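Protein tyrosine phosphatase PRL-1 (PDB 3S4O) dephosphorylates phosphotyrosine in proteins and may act as a virulence factor supporting the parasite's survival inside host macrophages. Local coordinates at residues L51-G56 against G113-A118. Numbering follows the deposited sequence.
Sequences LVRVCG and GVHCVA. With THJ (thiosulfate), chain C.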
ATOM      1  N   LEU A  51      -6.254  -3.749  -4.107  1.00 25.03           N
ATOM      2  CA  LEU A  51      -5.227  -3.230  -5.001  1.00 25.69           C
ATOM      3  C   LEU A  51      -5.457  -1.750  -5.198  1.00 25.83           C
ATOM      4  O   LEU A  51      -6.528  -1.339  -5.642  1.00 27.09           O
ATOM      5  CB  LEU A  51      -5.228  -3.942  -6.349  1.00 26.55           C
ATOM      6  CG  LEU A  51      -4.071  -3.599  -7.310  1.00 27.36           C
ATOM      7  CD1 LEU A  51      -2.699  -3.896  -6.741  1.00 26.35           C
ATOM      8  CD2 LEU A  51      -4.255  -4.332  -8.636  1.00 28.39           C
ATOM      9  N   VAL A  52      -4.449  -0.962  -4.836  1.00 25.62           N
ATOM     10  CA  VAL A  52      -4.513   0.494  -4.932  1.00 25.75           C
ATOM     11  C   VAL A  52      -3.577   0.960  -6.033  1.00 27.17           C
ATOM     12  O   VAL A  52      -2.365   0.699  -6.001  1.00 26.65           O
ATOM     13  CB  VAL A  52      -4.134   1.171  -3.592  1.00 24.88           C
ATOM     14  CG1 VAL A  52      -4.220   2.705  -3.691  1.00 24.49           C
ATOM     15  CG2 VAL A  52      -5.033   0.669  -2.478  1.00 24.05           C
ATOM     16  N   ARG A  53      -4.133   1.614  -7.037  1.00 28.90           N
ATOM     17  CA  ARG A  53      -3.275   2.220  -8.047  1.00 32.36           C
ATOM     18  C   ARG A  53      -3.271   3.722  -7.881  1.00 31.72           C
ATOM     19  O   ARG A  53      -4.320   4.366  -7.868  1.00 30.75           O
ATOM     20  CB  ARG A  53      -3.627   1.802  -9.473  1.00 36.83           C
ATOM     21  CG  ARG A  53      -5.023   2.053  -9.908  1.00 40.32           C
ATOM     22  CD  ARG A  53      -5.320   1.242 -11.168  1.00 43.75           C
ATOM     23  NE  ARG A  53      -6.559   1.677 -11.796  1.00 44.99           N
ATOM     24  CZ  ARG A  53      -6.907   1.426 -13.054  1.00 46.25           C
ATOM     25  NH1 ARG A  53      -6.111   0.730 -13.858  1.00 47.27           N
ATOM     26  NH2 ARG A  53      -8.065   1.884 -13.506  1.00 46.98           N
ATOM     27  N   VAL A  54      -2.068   4.265  -7.736  1.00 32.15           N
ATOM     28  CA  VAL A  54      -1.892   5.682  -7.477  1.00 33.67           C
ATOM     29  C   VAL A  54      -1.361   6.425  -8.713  1.00 36.93           C
ATOM     30  O   VAL A  54      -1.013   7.594  -8.609  1.00 37.38           O
ATOM     31  CB  VAL A  54      -0.991   5.922  -6.235  1.00 32.51           C
ATOM     32  CG1 VAL A  54      -1.696   5.442  -4.968  1.00 31.36           C
ATOM     33  CG2 VAL A  54       0.344   5.221  -6.368  1.00 32.88           C
ATOM     34  N   CYS A  55      -1.369   5.750  -9.870  1.00 41.42           N
ATOM     35  CA  CYS A  55      -0.878   6.304 -11.144  0.50 44.72           C
ATOM     36  C   CYS A  55      -2.058   6.465 -12.076  1.00 47.18           C
ATOM     37  O   CYS A  55      -3.165   6.041 -11.751  1.00 47.93           O
ATOM     38  CB  CYS A  55       0.119   5.349 -11.825  0.50 45.96           C
ATOM     39  SG  CYS A  55      -0.574   3.684 -12.180  0.50 49.61           S
ATOM     40  N   GLY A  56      -1.827   7.047 -13.251  1.00 49.63           N
ATOM     41  CA  GLY A  56      -2.885   7.175 -14.249  1.00 51.65           C
ATOM     42  C   GLY A  56      -3.132   5.806 -14.880  1.00 53.93           C
ATOM     43  O   GLY A  56      -2.162   5.091 -15.176  1.00 55.62           O
ATOM     44  N   GLY A 113      -2.154  -4.473  -1.818  1.00 27.92           N
ATOM     45  CA  GLY A 113      -1.192  -4.131  -2.857  1.00 28.47           C
ATOM     46  C   GLY A 113      -1.286  -2.682  -3.276  1.00 27.64           C
ATOM     47  O   GLY A 113      -2.361  -2.090  -3.263  1.00 27.20           O
ATOM     48  N   VAL A 114      -0.139  -2.115  -3.636  1.00 28.27           N
ATOM     49  CA  VAL A 114      -0.047  -0.744  -4.106  1.00 28.50           C
ATOM     50  C   VAL A 114       0.961  -0.636  -5.249  1.00 30.13           C
ATOM     51  O   VAL A 114       2.102  -1.042  -5.116  1.00 29.85           O
ATOM     52  CB  VAL A 114       0.361   0.245  -2.985  1.00 28.08           C
ATOM     53  CG1 VAL A 114       0.150   1.676  -3.447  1.00 28.10           C
ATOM     54  CG2 VAL A 114      -0.427  -0.001  -1.710  1.00 27.35           C
ATOM     55  N   HIS A 115       0.522  -0.093  -6.379  1.00 31.63           N
ATOM     56  CA  HIS A 115       1.426   0.141  -7.505  1.00 35.22           C
ATOM     57  C   HIS A 115       1.272   1.516  -8.132  1.00 36.37           C
ATOM     58  O   HIS A 115       0.234   2.155  -8.031  1.00 33.40           O
ATOM     59  CB  HIS A 115       1.298  -0.963  -8.577  1.00 36.97           C
ATOM     60  CG  HIS A 115       0.065  -0.872  -9.422  1.00 37.11           C
ATOM     61  ND1 HIS A 115      -0.064   0.038 -10.448  1.00 38.31           N
ATOM     62  CD2 HIS A 115      -1.076  -1.601  -9.419  1.00 36.26           C
ATOM     63  CE1 HIS A 115      -1.243  -0.113 -11.021  1.00 38.02           C
ATOM     64  NE2 HIS A 115      -1.875  -1.107 -10.420  1.00 37.33           N
ATOM     65  N   CYS A 116       2.343   1.966  -8.767  1.00 42.62           N
ATOM     66  CA  CYS A 116       2.276   3.107  -9.661  1.00 48.69           C
ATOM     67  C   CYS A 116       2.993   2.698 -10.954  1.00 52.46           C
ATOM     68  O   CYS A 116       2.422   1.974 -11.766  1.00 57.28           O
ATOM     69  CB  CYS A 116       2.863   4.347  -8.992  1.00 53.49           C
ATOM     70  SG  CYS A 116       2.373   5.980  -9.666  1.00 60.65           S
ATOM     71  N   VAL A 117       4.220   3.173 -11.158  1.00 57.49           N
ATOM     72  CA  VAL A 117       5.120   2.628 -12.179  1.00 59.29           C
ATOM     73  C   VAL A 117       6.405   2.109 -11.537  1.00 61.38           C
ATOM     74  O   VAL A 117       6.564   0.900 -11.373  1.00 61.65           O
ATOM     75  CB  VAL A 117       5.467   3.654 -13.283  1.00 61.54           C
ATOM     76  CG1 VAL A 117       5.995   2.926 -14.516  1.00 65.78           C
ATOM     77  CG2 VAL A 117       4.262   4.508 -13.641  1.00 58.57           C
ATOM     78  N   ALA A 118       7.293   3.029 -11.150  1.00 63.93           N
ATOM     79  CA  ALA A 118       8.646   2.705 -10.656  1.00 67.09           C
ATOM     80  C   ALA A 118       8.645   2.059  -9.267  1.00 67.40           C
ATOM     81  O   ALA A 118       9.524   1.251  -8.951  1.00 68.23           O
ATOM     82  CB  ALA A 118       9.518   3.963 -10.639  1.00 65.96           C
TER
HETATM   83  S1  THJ C 170       6.283   5.923  -8.383  1.00 64.94           S
HETATM   84  O1  THJ C 170       5.442   7.140  -8.357  1.00 58.10           O
HETATM   85  O2  THJ C 170       7.628   6.252  -7.854  1.00 64.69           O
HETATM   86  O3  THJ C 170       6.441   5.453  -9.780  1.00 62.74           O
HETATM   87  S2  THJ C 170       5.465   4.536  -7.291  1.00 55.55           S
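Arg53 CA lies over one face of the His115 imidazole, 4.3 Å above the ring plane and displaced toward the rim, while Leu51 CD1 stands at the ring edge near CD2, close to the plane. Cys55 SG comes in obliquely, at 73° from the ring normal. The ring reaches this side because CG of His115 sits between its backbone N and carbonyl carbon (chi1 75°), which carries CE1 to within 3.4 Å of Arg53 CB. NE2 is hydrogen-bonded to Tyr59 OH, and a weak but straight bond (167°) from ND1 to Cys116 O adds a second, looser restraint. Arg53 NE is hydrogen-bonded to Ser73 OG, and NH1 to Tyr59 O.

Beneath this layer the strands run parallel, their axes 4.6 Å apart. Val52 N donates to Gly113 O at 2.8 Å, His115 N to Val52 O and Val54 N to His115 O; the last two donors lie nearly in line with the acceptor C=O. On the other face of the sheet Val52 CB meets Val114 CG1 at 4.3 Å. The side chains of Val54 and Val114 also touch helix 122-133, Val54 at Arg122 and Leu126, Val114 at Ala123.

Past the strand ends, Val54 CG2 rests 3.7 Å from Cys116 CB. Cys55 and Cys116 are known to form a disulfide, but in the conformer described Cys55 SG is 4.5 Å from Cys116 SG, too far for that bond; Cys55 has a second conformer, not judged here. Ala118 N donates to thiosulfate O3 at 2.9 Å, with Arg122 NE gripping the same ligand. Strand 111-115 thus leads into the P-loop of the protein tyrosine phosphatase fold, which runs from the predicted nucleophile Cys116 to Arg122 and here holds thiosulfate.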